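Local coordinates for beta-N-acetylglucosaminidase (Thermotoga maritima, PDB 3WO8), which probably hydrolyses terminal non-reducing N-acetyl-D-hexosamine residues from N-acetyl-beta-D-hexosaminides, as a dimeric TIM-barrel enzyme of glycoside hydrolase family 3, at residues Q79-L93 / D139-V150. Sequence-based numbering, arbitrary orientation.
Sequences QLEVLKYVPSSPGNL and DIRSYGSDPKIV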
# COMPACT_ATOMS: atom_id res chain seq x y z
N GLN B 79 14.02 -7.13 -3.56
CA GLN B 79 14.33 -6.71 -4.92
C GLN B 79 13.12 -6.59 -5.85
O GLN B 79 13.02 -5.62 -6.61
CB GLN B 79 15.28 -7.68 -5.57
CG GLN B 79 16.00 -7.07 -6.76
CD GLN B 79 16.82 -8.07 -7.56
OE1 GLN B 79 17.78 -8.66 -7.05
NE2 GLN B 79 16.46 -8.23 -8.82
N LEU B 80 12.22 -7.56 -5.78
CA LEU B 80 11.09 -7.56 -6.67
C LEU B 80 9.88 -7.26 -5.86
O LEU B 80 9.44 -8.10 -5.07
CB LEU B 80 10.94 -8.91 -7.39
CG LEU B 80 11.62 -9.06 -8.74
CD1 LEU B 80 12.97 -8.38 -8.73
CD2 LEU B 80 11.76 -10.54 -9.08
N GLU B 81 9.33 -6.07 -6.05
CA GLU B 81 8.15 -5.64 -5.30
C GLU B 81 7.26 -4.86 -6.24
O GLU B 81 7.73 -4.02 -6.93
CB GLU B 81 8.52 -4.79 -4.07
CG GLU B 81 9.23 -5.58 -2.99
CD GLU B 81 9.48 -4.80 -1.68
OE1 GLU B 81 9.61 -3.56 -1.71
OE2 GLU B 81 9.53 -5.46 -0.60
N VAL B 82 5.99 -5.18 -6.26
CA VAL B 82 5.04 -4.66 -7.22
C VAL B 82 3.70 -4.21 -6.62
O VAL B 82 2.90 -3.57 -7.29
CB VAL B 82 4.74 -5.71 -8.35
CG1 VAL B 82 6.02 -6.09 -9.08
CG2 VAL B 82 4.11 -7.00 -7.81
N LEU B 83 3.44 -4.55 -5.37
CA LEU B 83 2.17 -4.24 -4.73
C LEU B 83 2.41 -3.14 -3.71
O LEU B 83 3.17 -3.32 -2.75
CB LEU B 83 1.63 -5.44 -3.98
CG LEU B 83 1.30 -6.71 -4.76
CD1 LEU B 83 1.08 -7.89 -3.81
CD2 LEU B 83 0.04 -6.51 -5.59
N LYS B 84 1.76 -1.99 -3.90
CA LYS B 84 1.92 -0.89 -2.96
C LYS B 84 1.44 -1.24 -1.56
O LYS B 84 2.01 -0.77 -0.58
CB LYS B 84 1.22 0.38 -3.44
CG LYS B 84 -0.30 0.33 -3.55
CD LYS B 84 -0.82 1.53 -4.37
CE LYS B 84 -1.17 2.77 -3.56
NZ LYS B 84 -2.61 2.68 -3.11
N TYR B 85 0.45 -2.12 -1.49
CA TYR B 85 -0.22 -2.51 -0.27
C TYR B 85 0.61 -3.29 0.74
O TYR B 85 0.27 -3.38 1.91
CB TYR B 85 -1.44 -3.34 -0.61
CG TYR B 85 -2.27 -2.74 -1.71
CD1 TYR B 85 -2.96 -1.57 -1.50
CD2 TYR B 85 -2.36 -3.35 -2.97
CE1 TYR B 85 -3.74 -1.01 -2.47
CE2 TYR B 85 -3.14 -2.80 -3.98
CZ TYR B 85 -3.83 -1.62 -3.72
OH TYR B 85 -4.62 -1.03 -4.67
N VAL B 86 1.70 -3.89 0.31
CA VAL B 86 2.43 -4.77 1.18
C VAL B 86 3.61 -4.01 1.69
O VAL B 86 4.29 -3.35 0.93
CB VAL B 86 2.88 -6.05 0.44
CG1 VAL B 86 3.74 -6.95 1.31
CG2 VAL B 86 1.65 -6.82 0.00
N PRO B 87 3.84 -4.08 3.00
CA PRO B 87 5.02 -3.43 3.49
C PRO B 87 6.20 -3.99 2.80
O PRO B 87 6.31 -5.18 2.61
CB PRO B 87 5.04 -3.83 4.95
CG PRO B 87 3.60 -3.89 5.31
CD PRO B 87 2.91 -4.43 4.08
N SER B 88 7.10 -3.12 2.40
CA SER B 88 8.34 -3.52 1.81
C SER B 88 9.14 -4.35 2.78
O SER B 88 8.93 -4.30 3.96
CB SER B 88 9.12 -2.31 1.30
OG SER B 88 10.39 -2.70 0.76
N SER B 89 10.04 -5.14 2.21
CA SER B 89 10.79 -6.20 2.88
C SER B 89 12.23 -5.98 2.49
O SER B 89 12.50 -5.54 1.40
CB SER B 89 10.32 -7.57 2.34
OG SER B 89 11.26 -8.63 2.56
N PRO B 90 13.18 -6.28 3.37
CA PRO B 90 14.50 -6.18 2.82
C PRO B 90 14.86 -7.28 1.84
O PRO B 90 15.87 -7.13 1.16
CB PRO B 90 15.40 -6.21 4.04
CG PRO B 90 14.60 -6.92 5.08
CD PRO B 90 13.17 -6.57 4.80
N GLY B 91 14.06 -8.35 1.74
CA GLY B 91 14.40 -9.51 0.90
C GLY B 91 14.97 -10.81 1.56
O GLY B 91 15.64 -10.78 2.62
N ASN B 92 14.72 -11.94 0.90
CA ASN B 92 15.11 -13.27 1.35
C ASN B 92 16.55 -13.44 1.87
O ASN B 92 16.77 -14.22 2.77
CB ASN B 92 14.90 -14.28 0.22
CG ASN B 92 13.43 -14.50 -0.11
OD1 ASN B 92 12.56 -13.89 0.48
ND2 ASN B 92 13.16 -15.39 -1.07
N LEU B 93 17.52 -12.75 1.30
CA LEU B 93 18.89 -12.90 1.79
C LEU B 93 18.99 -12.32 3.21
O LEU B 93 19.48 -12.96 4.14
CB LEU B 93 19.89 -12.24 0.85
CG LEU B 93 21.35 -12.60 1.12
CD1 LEU B 93 21.57 -14.10 0.93
CD2 LEU B 93 22.32 -11.80 0.25
N ASP B 139 21.17 -13.44 -6.19
CA ASP B 139 21.83 -13.17 -4.91
C ASP B 139 20.89 -12.68 -3.77
O ASP B 139 20.61 -13.46 -2.84
CB ASP B 139 23.10 -12.28 -5.05
CG ASP B 139 22.87 -10.98 -5.84
OD1 ASP B 139 21.85 -10.30 -5.58
OD2 ASP B 139 23.75 -10.62 -6.67
N ILE B 140 20.40 -11.44 -3.85
CA ILE B 140 19.53 -10.92 -2.78
C ILE B 140 18.14 -11.52 -2.77
O ILE B 140 17.46 -11.45 -1.75
CB ILE B 140 19.39 -9.38 -2.73
CG1 ILE B 140 18.80 -8.80 -4.03
CG2 ILE B 140 20.73 -8.76 -2.42
CD1 ILE B 140 18.22 -7.41 -3.86
N ARG B 141 17.75 -12.15 -3.87
CA ARG B 141 16.48 -12.87 -3.98
C ARG B 141 16.45 -14.30 -3.43
O ARG B 141 15.41 -14.98 -3.53
CB ARG B 141 16.11 -12.98 -5.45
CG ARG B 141 15.65 -11.70 -6.07
CD ARG B 141 15.42 -11.88 -7.55
NE ARG B 141 14.35 -12.85 -7.81
CZ ARG B 141 14.13 -13.42 -8.98
NH1 ARG B 141 14.91 -13.15 -10.01
NH2 ARG B 141 13.13 -14.27 -9.13
N SER B 142 17.60 -14.79 -2.98
CA SER B 142 17.70 -16.13 -2.43
C SER B 142 17.80 -16.00 -0.93
O SER B 142 18.40 -15.06 -0.43
CB SER B 142 18.95 -16.86 -2.95
OG SER B 142 19.36 -17.92 -2.08
N TYR B 143 17.28 -16.97 -0.21
CA TYR B 143 17.49 -17.02 1.23
C TYR B 143 18.96 -17.11 1.59
O TYR B 143 19.35 -16.59 2.63
CB TYR B 143 16.73 -18.19 1.83
CG TYR B 143 15.26 -17.95 1.86
CD1 TYR B 143 14.73 -16.94 2.66
CD2 TYR B 143 14.39 -18.69 1.06
CE1 TYR B 143 13.37 -16.71 2.70
CE2 TYR B 143 13.03 -18.46 1.07
CZ TYR B 143 12.52 -17.47 1.90
OH TYR B 143 11.16 -17.23 1.95
N GLY B 144 19.78 -17.74 0.75
CA GLY B 144 21.22 -17.80 1.01
C GLY B 144 21.87 -19.00 0.35
O GLY B 144 21.28 -19.59 -0.57
N SER B 145 23.07 -19.36 0.80
CA SER B 145 23.82 -20.47 0.16
C SER B 145 23.65 -21.84 0.85
O SER B 145 23.58 -22.86 0.18
CB SER B 145 25.30 -20.13 -0.04
OG SER B 145 25.88 -19.63 1.14
N ASP B 146 23.55 -21.87 2.17
CA ASP B 146 23.36 -23.14 2.88
C ASP B 146 21.95 -23.64 2.62
O ASP B 146 21.00 -23.01 3.05
CB ASP B 146 23.60 -22.96 4.38
CG ASP B 146 23.28 -24.20 5.19
OD1 ASP B 146 22.95 -25.26 4.62
OD2 ASP B 146 23.34 -24.12 6.44
N PRO B 147 21.80 -24.79 1.94
CA PRO B 147 20.46 -25.31 1.58
C PRO B 147 19.55 -25.65 2.74
O PRO B 147 18.33 -25.69 2.57
CB PRO B 147 20.78 -26.60 0.81
CG PRO B 147 22.17 -26.43 0.31
CD PRO B 147 22.86 -25.68 1.42
N LYS B 148 20.16 -25.98 3.87
CA LYS B 148 19.46 -26.28 5.12
C LYS B 148 18.56 -25.08 5.42
O LYS B 148 17.32 -25.20 5.52
CB LYS B 148 20.49 -26.47 6.24
CG LYS B 148 20.10 -27.37 7.40
CD LYS B 148 21.00 -28.61 7.44
CE LYS B 148 20.66 -29.57 6.31
NZ LYS B 148 21.86 -30.13 5.64
N ILE B 149 19.21 -23.91 5.50
CA ILE B 149 18.60 -22.64 5.82
C ILE B 149 17.49 -22.26 4.83
O ILE B 149 16.35 -21.86 5.20
CB ILE B 149 19.68 -21.57 5.86
CG1 ILE B 149 20.55 -21.78 7.11
CG2 ILE B 149 19.06 -20.19 5.93
CD1 ILE B 149 21.83 -20.96 7.13
N VAL B 150 17.81 -22.43 3.57
CA VAL B 150 16.86 -22.15 2.50
C VAL B 150 15.59 -23.01 2.65
O VAL B 150 14.46 -22.56 2.41
CB VAL B 150 17.48 -22.41 1.11
CG1 VAL B 150 16.51 -21.98 -0.00
CG2 VAL B 150 18.83 -21.72 0.97
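Asp139 O lies against Leu93 CD2, while Asp139 OD1 forms a salt bridge with Arg441 of the second subunit. Ile140 meets Gln79 at about a right angle: its CD1 lies 3.4 Å from Gln79 CB, and its CG1 packs against the amide oxygen OE1. The backbone oxygen of Ile140 receives a weak hydrogen bond from Leu93 N. Arg141 turns back at chi3 (63°), laying one guanidinium face against Leu80 CD2, 3.6 Å above the plane, while NH2 forms a salt bridge with Glu76; Arg141 O accepts a weak hydrogen bond from Asn92 ND2. At Ser142, OG accepts from Gly144 N in an ST turn. Tyr143 carries the flat contact: the Asn92 amide stacks over one ring face, planes 6° apart, with CG offset toward the rim, and Asn92 CB makes a CH-pi contact 3.9 Å from the ring centroid. Tyr143 CA also points its hydrogen at Asn92 O, 3.3 Å away. With an alanine in place of Tyr143, the Asn92 amide would probably lose the flat surface it lies on, leaving its rotation held mainly by the weak bond to Arg141 O. Gly144 CA packs on Leu93 CD1. Following TIM-barrel strand 121-122, loop 139-144 packs on the first residues of helix 92-96, then runs into helix 147-164.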